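Local coordinates for protein beta 1-3 glucanase (Clostridium beijerinckii NCIMB 8052, PDB 5H4E) that probably hydrolyses beta-1,3-glucans through a catalytic domain of glycoside hydrolase family 64, at residues A[188-197]-A[330-338]; A[209-218]-A[278-286]. All coordinates share one frame; numbering follows the deposited sequence.

Contact 1: A[188-197]-A[330-338]; sequences AYKNSVPAEF and ANYFAKFWH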
ATOM      1  N   ALA A 188      13.128   6.989 -16.042  1.00 23.50           N
ATOM      2  CA  ALA A 188      11.961   7.780 -16.431  1.00 20.58           C
ATOM      3  C   ALA A 188      11.441   8.611 -15.277  1.00 24.80           C
ATOM      4  O   ALA A 188      11.093   9.771 -15.467  1.00 22.16           O
ATOM      5  CB  ALA A 188      10.861   6.893 -16.956  1.00 20.88           C
ATOM      6  N   TYR A 189      11.379   8.023 -14.083  1.00 21.07           N
ATOM      7  CA  TYR A 189      10.917   8.767 -12.909  1.00 20.84           C
ATOM      8  C   TYR A 189      11.743  10.043 -12.724  1.00 23.55           C
ATOM      9  O   TYR A 189      11.192  11.137 -12.602  1.00 21.64           O
ATOM     10  CB  TYR A 189      10.980   7.894 -11.639  1.00 17.94           C
ATOM     11  CG  TYR A 189      10.531   8.638 -10.387  1.00 18.52           C
ATOM     12  CD1 TYR A 189      11.403   9.482  -9.704  1.00 17.15           C
ATOM     13  CD2 TYR A 189       9.236   8.510  -9.902  1.00 16.03           C
ATOM     14  CE1 TYR A 189      11.006  10.172  -8.587  1.00 17.68           C
ATOM     15  CE2 TYR A 189       8.825   9.202  -8.771  1.00 16.85           C
ATOM     16  CZ  TYR A 189       9.722  10.036  -8.122  1.00 20.18           C
ATOM     17  OH  TYR A 189       9.334  10.734  -7.005  1.00 17.06           O
ATOM     18  N   LYS A 190      13.064   9.889 -12.694  1.00 23.11           N
ATOM     19  CA  LYS A 190      13.969  11.017 -12.458  1.00 23.47           C
ATOM     20  C   LYS A 190      13.738  12.141 -13.479  1.00 25.61           C
ATOM     21  O   LYS A 190      13.709  13.321 -13.125  1.00 26.13           O
ATOM     22  CB  LYS A 190      15.427  10.530 -12.494  1.00 22.83           C
ATOM     23  CG  LYS A 190      16.493  11.595 -12.185  1.00 33.98           C
ATOM     24  CD  LYS A 190      16.327  12.255 -10.797  1.00 39.63           C
ATOM     25  CE  LYS A 190      16.573  11.296  -9.624  1.00 30.18           C
ATOM     26  NZ  LYS A 190      18.014  10.861  -9.430  1.00 35.94           N
ATOM     27  N   ASN A 191      13.527  11.765 -14.736  1.00 25.78           N
ATOM     28  CA  ASN A 191      13.293  12.738 -15.801  1.00 28.28           C
ATOM     29  C   ASN A 191      11.897  13.361 -15.796  1.00 29.53           C
ATOM     30  O   ASN A 191      11.703  14.450 -16.327  1.00 31.03           O
ATOM     31  CB  ASN A 191      13.550  12.086 -17.161  1.00 29.97           C
ATOM     32  CG  ASN A 191      15.028  11.843 -17.412  1.00 33.63           C
ATOM     33  OD1 ASN A 191      15.849  12.738 -17.213  1.00 35.51           O
ATOM     34  ND2 ASN A 191      15.375  10.630 -17.836  1.00 33.74           N
ATOM     35  N   SER A 192      10.930  12.676 -15.195  1.00 23.32           N
ATOM     36  CA  SER A 192       9.534  13.121 -15.248  1.00 23.36           C
ATOM     37  C   SER A 192       9.112  14.092 -14.140  1.00 26.73           C
ATOM     38  O   SER A 192       8.556  15.146 -14.427  1.00 24.84           O
ATOM     39  CB  SER A 192       8.601  11.899 -15.227  1.00 27.53           C
ATOM     40  OG  SER A 192       7.242  12.296 -15.125  1.00 26.72           O
ATOM     41  N   VAL A 193       9.370  13.744 -12.884  1.00 20.21           N
ATOM     42  CA  VAL A 193       8.728  14.437 -11.779  1.00 19.53           C
ATOM     43  C   VAL A 193       9.302  15.828 -11.550  1.00 22.86           C
ATOM     44  O   VAL A 193      10.453  16.100 -11.916  1.00 20.01           O
ATOM     45  CB  VAL A 193       8.829  13.624 -10.459  1.00 18.37           C
ATOM     46  CG1 VAL A 193       8.090  12.296 -10.600  1.00 19.91           C
ATOM     47  CG2 VAL A 193      10.276  13.413 -10.058  1.00 20.53           C
ATOM     48  N   PRO A 194       8.489  16.719 -10.960  1.00 19.20           N
ATOM     49  CA  PRO A 194       8.957  18.042 -10.548  1.00 22.67           C
ATOM     50  C   PRO A 194      10.120  17.945  -9.569  1.00 23.35           C
ATOM     51  O   PRO A 194      10.330  16.896  -8.950  1.00 19.85           O
ATOM     52  CB  PRO A 194       7.722  18.659  -9.880  1.00 24.23           C
ATOM     53  CG  PRO A 194       6.565  17.955 -10.501  1.00 21.82           C
ATOM     54  CD  PRO A 194       7.040  16.552 -10.726  1.00 19.96           C
ATOM     55  N   ALA A 195      10.873  19.032  -9.445  1.00 22.14           N
ATOM     56  CA  ALA A 195      12.094  19.037  -8.646  1.00 23.79           C
ATOM     57  C   ALA A 195      11.916  18.478  -7.238  1.00 20.24           C
ATOM     58  O   ALA A 195      12.769  17.743  -6.764  1.00 23.52           O
ATOM     59  CB  ALA A 195      12.660  20.454  -8.568  1.00 23.58           C
ATOM     60  N   GLU A 196      10.818  18.827  -6.568  1.00 21.83           N
ATOM     61  CA  GLU A 196      10.604  18.380  -5.186  1.00 20.55           C
ATOM     62  C   GLU A 196      10.580  16.857  -5.041  1.00 19.63           C
ATOM     63  O   GLU A 196      10.859  16.322  -3.966  1.00 19.72           O
ATOM     64  CB  GLU A 196       9.292  18.953  -4.630  1.00 21.35           C
ATOM     65  CG  GLU A 196       9.265  20.464  -4.528  1.00 25.12           C
ATOM     66  CD  GLU A 196       8.660  21.134  -5.756  1.00 24.74           C
ATOM     67  OE1 GLU A 196       8.571  20.496  -6.823  1.00 24.46           O
ATOM     68  OE2 GLU A 196       8.262  22.312  -5.646  1.00 30.77           O
ATOM     69  N   PHE A 197      10.243  16.155  -6.120  1.00 21.09           N
ATOM     70  CA  PHE A 197      10.065  14.705  -6.046  1.00 17.79           C
ATOM     71  C   PHE A 197      11.254  13.899  -6.531  1.00 20.38           C
ATOM     72  O   PHE A 197      11.271  12.682  -6.366  1.00 17.93           O
ATOM     73  CB  PHE A 197       8.829  14.295  -6.848  1.00 16.65           C
ATOM     74  CG  PHE A 197       7.552  14.741  -6.222  1.00 17.17           C
ATOM     75  CD1 PHE A 197       6.877  13.914  -5.339  1.00 18.84           C
ATOM     76  CD2 PHE A 197       7.041  16.000  -6.494  1.00 18.97           C
ATOM     77  CE1 PHE A 197       5.706  14.324  -4.740  1.00 19.70           C
ATOM     78  CE2 PHE A 197       5.869  16.426  -5.894  1.00 18.79           C
ATOM     79  CZ  PHE A 197       5.197  15.578  -5.016  1.00 19.19           C
ATOM     80  N   ALA A 330       0.708  18.433  -6.136  1.00 17.44           N
ATOM     81  CA  ALA A 330      -0.031  17.191  -6.297  1.00 19.30           C
ATOM     82  C   ALA A 330       0.915  16.048  -5.982  1.00 15.30           C
ATOM     83  O   ALA A 330       2.124  16.259  -5.870  1.00 16.29           O
ATOM     84  CB  ALA A 330      -0.582  17.070  -7.711  1.00 17.42           C
ATOM     85  N   ASN A 331       0.383  14.842  -5.849  1.00 14.28           N
ATOM     86  CA  ASN A 331       1.252  13.702  -5.547  1.00 17.12           C
ATOM     87  C   ASN A 331       1.861  13.155  -6.839  1.00 16.59           C
ATOM     88  O   ASN A 331       1.383  12.174  -7.402  1.00 16.77           O
ATOM     89  CB  ASN A 331       0.483  12.621  -4.790  1.00 16.42           C
ATOM     90  CG  ASN A 331       1.399  11.630  -4.116  1.00 15.97           C
ATOM     91  OD1 ASN A 331       2.440  11.294  -4.658  1.00 15.33           O
ATOM     92  ND2 ASN A 331       1.019  11.165  -2.921  1.00 15.46           N
ATOM     93  N   TYR A 332       2.917  13.806  -7.312  1.00 16.17           N
ATOM     94  CA  TYR A 332       3.525  13.421  -8.591  1.00 15.61           C
ATOM     95  C   TYR A 332       4.222  12.063  -8.538  1.00 16.67           C
ATOM     96  O   TYR A 332       4.382  11.395  -9.559  1.00 17.12           O
ATOM     97  CB  TYR A 332       4.493  14.518  -9.047  1.00 17.07           C
ATOM     98  CG  TYR A 332       3.728  15.734  -9.527  1.00 16.37           C
ATOM     99  CD1 TYR A 332       3.079  15.715 -10.763  1.00 18.75           C
ATOM    100  CD2 TYR A 332       3.598  16.866  -8.732  1.00 18.44           C
ATOM    101  CE1 TYR A 332       2.360  16.808 -11.217  1.00 22.43           C
ATOM    102  CE2 TYR A 332       2.883  17.988  -9.187  1.00 18.57           C
ATOM    103  CZ  TYR A 332       2.261  17.938 -10.428  1.00 20.81           C
ATOM    104  OH  TYR A 332       1.548  19.018 -10.912  1.00 24.58           O
ATOM    105  N   PHE A 333       4.618  11.652  -7.345  1.00 13.38           N
ATOM    106  CA  PHE A 333       5.044  10.265  -7.130  1.00 16.24           C
ATOM    107  C   PHE A 333       3.903   9.300  -7.538  1.00 16.15           C
ATOM    108  O   PHE A 333       4.089   8.419  -8.381  1.00 14.35           O
ATOM    109  CB  PHE A 333       5.469  10.074  -5.667  1.00 17.31           C
ATOM    110  CG  PHE A 333       5.750   8.638  -5.266  1.00 16.16           C
ATOM    111  CD1 PHE A 333       4.735   7.831  -4.759  1.00 15.31           C
ATOM    112  CD2 PHE A 333       7.035   8.108  -5.373  1.00 15.55           C
ATOM    113  CE1 PHE A 333       4.982   6.509  -4.381  1.00 17.26           C
ATOM    114  CE2 PHE A 333       7.299   6.781  -4.990  1.00 14.75           C
ATOM    115  CZ  PHE A 333       6.270   5.982  -4.494  1.00 18.15           C
ATOM    116  N   ALA A 334       2.719   9.494  -6.966  1.00 13.25           N
ATOM    117  CA  ALA A 334       1.580   8.623  -7.261  1.00 15.67           C
ATOM    118  C   ALA A 334       1.255   8.638  -8.751  1.00 17.29           C
ATOM    119  O   ALA A 334       1.044   7.591  -9.365  1.00 16.06           O
ATOM    120  CB  ALA A 334       0.355   9.045  -6.456  1.00 13.89           C
ATOM    121  N   LYS A 335       1.208   9.836  -9.319  1.00 14.56           N
ATOM    122  CA  LYS A 335       0.892   9.995 -10.741  1.00 16.42           C
ATOM    123  C   LYS A 335       1.866   9.207 -11.621  1.00 15.77           C
ATOM    124  O   LYS A 335       1.443   8.577 -12.599  1.00 16.17           O
ATOM    125  CB  LYS A 335       0.886  11.477 -11.111  1.00 16.78           C
ATOM    126  CG  LYS A 335       0.799  11.800 -12.623  1.00 18.08           C
ATOM    127  CD  LYS A 335      -0.434  11.226 -13.340  1.00 19.53           C
ATOM    128  CE  LYS A 335      -0.606  11.883 -14.736  1.00 22.83           C
ATOM    129  NZ  LYS A 335      -1.720  11.263 -15.535  1.00 25.14           N
ATOM    130  N   PHE A 336       3.155   9.205 -11.276  1.00 15.83           N
ATOM    131  CA  PHE A 336       4.104   8.420 -12.067  1.00 16.14           C
ATOM    132  C   PHE A 336       3.700   6.934 -12.161  1.00 16.44           C
ATOM    133  O   PHE A 336       3.754   6.331 -13.243  1.00 16.80           O
ATOM    134  CB  PHE A 336       5.537   8.518 -11.515  1.00 13.82           C
ATOM    135  CG  PHE A 336       6.559   7.908 -12.444  1.00 17.41           C
ATOM    136  CD1 PHE A 336       7.018   6.620 -12.250  1.00 20.67           C
ATOM    137  CD2 PHE A 336       7.004   8.615 -13.554  1.00 18.27           C
ATOM    138  CE1 PHE A 336       7.935   6.045 -13.132  1.00 20.00           C
ATOM    139  CE2 PHE A 336       7.916   8.056 -14.433  1.00 21.71           C
ATOM    140  CZ  PHE A 336       8.379   6.769 -14.222  1.00 19.41           C
ATOM    141  N   TRP A 337       3.290   6.332 -11.048  1.00 16.20           N
ATOM    142  CA  TRP A 337       2.997   4.892 -11.091  1.00 17.27           C
ATOM    143  C   TRP A 337       1.715   4.653 -11.898  1.00 15.85           C
ATOM    144  O   TRP A 337       1.631   3.691 -12.657  1.00 15.98           O
ATOM    145  CB  TRP A 337       2.958   4.302  -9.653  1.00 15.86           C
ATOM    146  CG  TRP A 337       4.267   4.657  -9.004  1.00 17.35           C
ATOM    147  CD1 TRP A 337       4.469   5.483  -7.932  1.00 16.73           C
ATOM    148  CD2 TRP A 337       5.570   4.305  -9.491  1.00 16.99           C
ATOM    149  NE1 TRP A 337       5.823   5.637  -7.707  1.00 17.47           N
ATOM    150  CE2 TRP A 337       6.514   4.926  -8.655  1.00 17.10           C
ATOM    151  CE3 TRP A 337       6.027   3.498 -10.543  1.00 14.26           C
ATOM    152  CZ2 TRP A 337       7.881   4.777  -8.846  1.00 17.04           C
ATOM    153  CZ3 TRP A 337       7.376   3.368 -10.742  1.00 15.72           C
ATOM    154  CH2 TRP A 337       8.292   4.000  -9.892  1.00 16.03           C
ATOM    155  N   HIS A 338       0.752   5.561 -11.797  1.00 15.51           N
ATOM    156  CA  HIS A 338      -0.437   5.451 -12.627  1.00 19.28           C
ATOM    157  C   HIS A 338      -0.042   5.491 -14.099  1.00 19.50           C
ATOM    158  O   HIS A 338      -0.571   4.730 -14.910  1.00 17.52           O
ATOM    159  CB  HIS A 338      -1.445   6.558 -12.298  1.00 15.87           C
ATOM    160  CG  HIS A 338      -2.145   6.346 -10.990  1.00 16.96           C
ATOM    161  ND1 HIS A 338      -3.229   5.508 -10.856  1.00 16.91           N
ATOM    162  CD2 HIS A 338      -1.892   6.839  -9.755  1.00 17.78           C
ATOM    163  CE1 HIS A 338      -3.621   5.499  -9.591  1.00 19.77           C
ATOM    164  NE2 HIS A 338      -2.821   6.296  -8.902  1.00 16.60           N
TER

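Contact 2: A[209-218]-A[278-286]; sequences PASGLGTFTA and STQEVLLGN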
ATOM      1  N   PRO A 209       6.675   9.952  -0.906  1.00 14.73           N
ATOM      2  CA  PRO A 209       7.036  11.273  -0.363  1.00 18.50           C
ATOM      3  C   PRO A 209       7.302  11.321   1.146  1.00 17.15           C
ATOM      4  O   PRO A 209       8.326  11.863   1.569  1.00 18.66           O
ATOM      5  CB  PRO A 209       5.818  12.127  -0.714  1.00 18.51           C
ATOM      6  CG  PRO A 209       5.373  11.570  -2.040  1.00 16.44           C
ATOM      7  CD  PRO A 209       5.575  10.054  -1.886  1.00 16.71           C
ATOM      8  N   ALA A 210       6.396  10.781   1.946  1.00 14.63           N
ATOM      9  CA  ALA A 210       6.569  10.865   3.385  1.00 17.33           C
ATOM     10  C   ALA A 210       6.828   9.491   3.973  1.00 18.08           C
ATOM     11  O   ALA A 210       6.472   9.222   5.118  1.00 21.20           O
ATOM     12  CB  ALA A 210       5.362  11.506   4.029  1.00 18.59           C
ATOM     13  N   SER A 211       7.448   8.613   3.189  1.00 18.22           N
ATOM     14  CA  SER A 211       7.780   7.281   3.687  1.00 18.72           C
ATOM     15  C   SER A 211       9.283   7.076   3.695  1.00 20.17           C
ATOM     16  O   SER A 211       9.985   7.589   2.819  1.00 18.92           O
ATOM     17  CB  SER A 211       7.105   6.194   2.838  1.00 20.33           C
ATOM     18  OG  SER A 211       7.500   4.896   3.269  1.00 24.68           O
ATOM     19  N   GLY A 212       9.777   6.333   4.688  1.00 19.35           N
ATOM     20  CA  GLY A 212      11.182   5.962   4.736  1.00 22.12           C
ATOM     21  C   GLY A 212      12.096   7.166   4.747  1.00 20.04           C
ATOM     22  O   GLY A 212      11.955   8.037   5.604  1.00 21.37           O
ATOM     23  N   LEU A 213      13.006   7.234   3.773  1.00 19.24           N
ATOM     24  CA  LEU A 213      13.918   8.377   3.642  1.00 18.22           C
ATOM     25  C   LEU A 213      13.342   9.470   2.733  1.00 19.73           C
ATOM     26  O   LEU A 213      14.069  10.326   2.225  1.00 17.15           O
ATOM     27  CB  LEU A 213      15.278   7.920   3.105  1.00 21.64           C
ATOM     28  CG  LEU A 213      16.012   6.835   3.900  1.00 21.81           C
ATOM     29  CD1 LEU A 213      17.349   6.483   3.234  1.00 19.10           C
ATOM     30  CD2 LEU A 213      16.231   7.258   5.357  1.00 23.00           C
ATOM     31  N   GLY A 214      12.029   9.429   2.539  1.00 18.90           N
ATOM     32  CA  GLY A 214      11.332  10.439   1.762  1.00 16.37           C
ATOM     33  C   GLY A 214      11.463  11.839   2.349  1.00 21.34           C
ATOM     34  O   GLY A 214      11.611  12.010   3.563  1.00 19.57           O
ATOM     35  N   THR A 215      11.364  12.840   1.477  1.00 21.84           N
ATOM     36  CA  THR A 215      11.648  14.221   1.840  1.00 20.90           C
ATOM     37  C   THR A 215      10.422  15.043   2.226  1.00 22.43           C
ATOM     38  O   THR A 215      10.517  16.266   2.393  1.00 21.48           O
ATOM     39  CB  THR A 215      12.356  14.926   0.690  1.00 21.62           C
ATOM     40  OG1 THR A 215      11.563  14.806  -0.501  1.00 21.97           O
ATOM     41  CG2 THR A 215      13.727  14.287   0.453  1.00 21.81           C
ATOM     42  N   PHE A 216       9.278  14.386   2.378  1.00 18.77           N
ATOM     43  CA  PHE A 216       8.042  15.115   2.634  1.00 22.43           C
ATOM     44  C   PHE A 216       7.532  14.904   4.053  1.00 19.97           C
ATOM     45  O   PHE A 216       6.425  15.329   4.400  1.00 19.81           O
ATOM     46  CB  PHE A 216       6.966  14.717   1.619  1.00 20.89           C
ATOM     47  CG  PHE A 216       7.216  15.230   0.215  1.00 19.92           C
ATOM     48  CD1 PHE A 216       8.268  14.741  -0.546  1.00 18.05           C
ATOM     49  CD2 PHE A 216       6.379  16.185  -0.345  1.00 22.37           C
ATOM     50  CE1 PHE A 216       8.491  15.191  -1.833  1.00 20.20           C
ATOM     51  CE2 PHE A 216       6.594  16.656  -1.640  1.00 22.03           C
ATOM     52  CZ  PHE A 216       7.646  16.157  -2.393  1.00 17.40           C
ATOM     53  N   THR A 217       8.345  14.257   4.882  1.00 18.93           N
ATOM     54  CA  THR A 217       8.041  14.164   6.296  1.00 21.71           C
ATOM     55  C   THR A 217       8.196  15.543   6.929  1.00 26.32           C
ATOM     56  O   THR A 217       8.741  16.468   6.312  1.00 23.17           O
ATOM     57  CB  THR A 217       8.957  13.161   7.024  1.00 22.51           C
ATOM     58  OG1 THR A 217      10.285  13.684   7.059  1.00 25.08           O
ATOM     59  CG2 THR A 217       8.967  11.817   6.308  1.00 26.44           C
ATOM     60  N   ALA A 218       7.739  15.665   8.172  1.00 26.14           N
ATOM     61  CA  ALA A 218       7.621  16.954   8.835  1.00 25.17           C
ATOM     62  C   ALA A 218       8.980  17.598   9.052  1.00 26.89           C
ATOM     63  O   ALA A 218       9.090  18.812   9.185  1.00 26.13           O
ATOM     64  CB  ALA A 218       6.881  16.795  10.170  1.00 25.37           C
ATOM     65  N   SER A 278      -2.289  18.544   7.755  1.00 20.34           N
ATOM     66  CA  SER A 278      -0.919  18.864   7.406  1.00 22.04           C
ATOM     67  C   SER A 278      -0.588  18.257   6.052  1.00 21.44           C
ATOM     68  O   SER A 278      -1.370  17.467   5.504  1.00 20.46           O
ATOM     69  CB  SER A 278       0.048  18.322   8.455  1.00 22.78           C
ATOM     70  OG  SER A 278      -0.054  16.906   8.508  1.00 20.96           O
ATOM     71  N   THR A 279       0.578  18.612   5.536  1.00 20.30           N
ATOM     72  CA  THR A 279       1.111  17.990   4.333  1.00 20.69           C
ATOM     73  C   THR A 279       1.281  16.482   4.549  1.00 22.20           C
ATOM     74  O   THR A 279       1.008  15.683   3.648  1.00 18.86           O
ATOM     75  CB  THR A 279       2.447  18.669   3.919  1.00 20.30           C
ATOM     76  OG1 THR A 279       2.154  19.905   3.249  1.00 20.15           O
ATOM     77  CG2 THR A 279       3.270  17.801   2.977  1.00 18.27           C
ATOM     78  N   GLN A 280       1.695  16.095   5.754  1.00 18.54           N
ATOM     79  CA  GLN A 280       1.917  14.678   6.041  1.00 21.13           C
ATOM     80  C   GLN A 280       0.596  13.929   6.077  1.00 20.34           C
ATOM     81  O   GLN A 280       0.510  12.803   5.617  1.00 19.88           O
ATOM     82  CB  GLN A 280       2.660  14.484   7.369  1.00 20.48           C
ATOM     83  CG  GLN A 280       4.113  14.943   7.341  1.00 20.05           C
ATOM     84  CD  GLN A 280       4.239  16.446   7.240  1.00 21.67           C
ATOM     85  OE1 GLN A 280       3.611  17.184   8.006  1.00 23.56           O
ATOM     86  NE2 GLN A 280       5.025  16.912   6.280  1.00 20.40           N
ATOM     87  N   GLU A 281      -0.446  14.555   6.613  1.00 19.25           N
ATOM     88  CA  GLU A 281      -1.732  13.886   6.686  1.00 18.17           C
ATOM     89  C   GLU A 281      -2.335  13.671   5.298  1.00 18.73           C
ATOM     90  O   GLU A 281      -3.012  12.668   5.057  1.00 20.08           O
ATOM     91  CB  GLU A 281      -2.690  14.672   7.580  1.00 19.10           C
ATOM     92  CG  GLU A 281      -2.400  14.418   9.051  1.00 22.36           C
ATOM     93  CD  GLU A 281      -3.104  15.374   9.991  1.00 27.53           C
ATOM     94  OE1 GLU A 281      -3.387  16.521   9.589  1.00 25.54           O
ATOM     95  OE2 GLU A 281      -3.367  14.974  11.147  1.00 25.79           O
ATOM     96  N   VAL A 282      -2.094  14.609   4.388  1.00 19.46           N
ATOM     97  CA  VAL A 282      -2.525  14.421   3.002  1.00 19.54           C
ATOM     98  C   VAL A 282      -1.799  13.227   2.380  1.00 17.76           C
ATOM     99  O   VAL A 282      -2.425  12.301   1.852  1.00 18.39           O
ATOM    100  CB  VAL A 282      -2.282  15.694   2.167  1.00 19.14           C
ATOM    101  CG1 VAL A 282      -2.368  15.406   0.650  1.00 16.17           C
ATOM    102  CG2 VAL A 282      -3.274  16.773   2.573  1.00 17.85           C
ATOM    103  N   LEU A 283      -0.476  13.235   2.473  1.00 17.78           N
ATOM    104  CA  LEU A 283       0.344  12.201   1.843  1.00 19.09           C
ATOM    105  C   LEU A 283       0.112  10.822   2.424  1.00 21.21           C
ATOM    106  O   LEU A 283       0.143   9.816   1.694  1.00 21.03           O
ATOM    107  CB  LEU A 283       1.824  12.574   1.961  1.00 19.65           C
ATOM    108  CG  LEU A 283       2.180  13.792   1.120  1.00 19.50           C
ATOM    109  CD1 LEU A 283       3.562  14.286   1.459  1.00 16.97           C
ATOM    110  CD2 LEU A 283       2.070  13.442  -0.367  1.00 18.38           C
ATOM    111  N   LEU A 284      -0.157  10.768   3.725  1.00 21.12           N
ATOM    112  CA  LEU A 284      -0.248   9.487   4.423  1.00 18.69           C
ATOM    113  C   LEU A 284      -1.667   9.011   4.690  1.00 21.73           C
ATOM    114  O   LEU A 284      -1.891   7.824   4.924  1.00 23.46           O
ATOM    115  CB  LEU A 284       0.509   9.570   5.741  1.00 18.54           C
ATOM    116  CG  LEU A 284       2.010   9.807   5.586  1.00 20.49           C
ATOM    117  CD1 LEU A 284       2.652  10.076   6.945  1.00 22.66           C
ATOM    118  CD2 LEU A 284       2.675   8.637   4.897  1.00 20.27           C
ATOM    119  N   GLY A 285      -2.627   9.927   4.673  1.00 19.22           N
ATOM    120  CA  GLY A 285      -4.014   9.562   4.884  1.00 21.44           C
ATOM    121  C   GLY A 285      -4.320   9.219   6.333  1.00 24.01           C
ATOM    122  O   GLY A 285      -5.306   8.545   6.626  1.00 25.19           O
ATOM    123  N   ASN A 286      -3.474   9.687   7.243  1.00 19.73           N
ATOM    124  CA  ASN A 286      -3.648   9.370   8.653  1.00 24.49           C
ATOM    125  C   ASN A 286      -4.069  10.608   9.444  1.00 26.29           C
ATOM    126  O   ASN A 286      -4.615  11.537   8.868  1.00 20.46           O
ATOM    127  CB  ASN A 286      -2.367   8.757   9.217  1.00 27.07           C
ATOM    128  CG  ASN A 286      -1.193   9.701   9.174  1.00 24.38           C
ATOM    129  OD1 ASN A 286      -1.249  10.773   8.577  1.00 21.62           O
ATOM    130  ND2 ASN A 286      -0.107   9.300   9.803  1.00 29.93           N
TER

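Contact 1: A[188-197]-A[330-338]
Aromatic helix-to-helix packing joins Tyr-189, Pro-194 and Phe-197 to Tyr-332, Phe-333 and Phe-336 in this GH64 domain, where the end of helix 182-192 and the turn after it lie against the start of helix 332-339. The axes of the short segments 188-192 and 332-338 approach to 10.9 Å, their directions 131° apart, a separation filled by large rings. No hydrogen bond crosses, so apolar and CH-pi packing and ring geometry hold the segments together.

Tyr-189 and Phe-336 form a T-shaped pair: the tyrosine edge points at the phenylalanine face, CD2 of Tyr-189 lying 3.7 Å from CG of Phe-336. The same face also receives the backbone, since CA of Tyr-189 sits 3.8 Å from the centroid of the Phe-336 ring in a CH-pi contact. Ala-188 CB meets that ring at its edge. Farther along, the hydroxyl of Tyr-189 reaches the edge of the Phe-333 ring.

Around Tyr-332 the helix start is clasped from two directions. Pro-194 lays CG over one face of the tyrosine ring, 3.8 Å from its centroid, while the ring edge turns toward the face of Phe-197 in an offset edge-to-face pair with planes at 75°. CB of Tyr-332 lies over that same Phe-197 ring, 4.0 Å from the centroid. Asn-331 caps the helix, its OD1 accepting from Ala-334 N, and Ile-206 of strand 206-207 packs on Tyr-189, Phe-333 and Trp-337.

The hydroxyl, the one polar group of the Tyr-189 side chain, is satisfied inside its own segment: OH donates to Phe-197 O at 2.8 Å, from 36° above the carbonyl plane, tying the last helical turn to the segment beyond Pro-194.

Contact 2: A[209-218]-A[278-286]
A loop-on-helix contact sets the irregular segment 209-218, which follows strand 206-207, against the short helix 279-284, with Gln-280, Leu-283 and Leu-284 meeting Pro-209, Ala-210, Phe-216 and Ala-218. The loop is folded back on itself: a type II' beta turn spans Ser-211 to Gly-214, and Phe-216 N bonds to Pro-209 O, bringing the side chains of Pro-209 and Phe-216 together against Leu-283.

Leu-283 supplies most of the apolar half. Its CD1 branch lies 3.4 Å from Phe-216 CB and 3.8 Å from Pro-209 CB, and CD2 also meets the proline ring, 4.0 Å from Pro-209 CB. Next along the helix, Leu-284 sets CD2 4.0 Å from Ala-210 CB.

Gln-280 supplies the polar half. Its chain bends at chi2 (69°), carrying the amide back over the loop, where NE2 donates to Phe-216 O at 2.8 Å in a nearly straight bond of 171°. The acceptor lies almost in the glutamine amide plane, although the nitrogen is tilted 27° from the carbonyl plane. OE1 of Gln-280 faces Ala-218 CB across 3.9 Å. A second bond from NE2, to Ala-223 O, extends the grip to the following part of the loop.

At the helix start, Ser-278 and Glu-281 form a capping box, and Thr-279 OG1 bonds to Asp-227 and Phe-226 N. With two backbone carbonyls holding one amide nitrogen, the rotation of the Gln-280 amide is fixed, and a loop without regular secondary structure gains a directional tie beside its apolar seat on Leu-283.

In the fold
Contact 2 is nested along the chain within the loop closed by contact 1, and the two meet directly although their centres are about 15 Å apart. Phe-197 and Phe-216 bring their rings together, Pro-209 CD touches Phe-333, and Leu-283 CD2 packs on Asn-331, so each segment of one contact adjoins a segment of the other. Contact 1 is largely buried and relies on crossed aromatic rings between helical elements; contact 2 is partly buried, smaller, and adds an amide-to-carbonyl bond to aliphatic packing. Asn-308 of helix 294-309 serves both, bonding to Asn-331 and to Val-282 O. The pair illustrates how ring shape can join helices while a hydrogen bond probably helps to orient a loop.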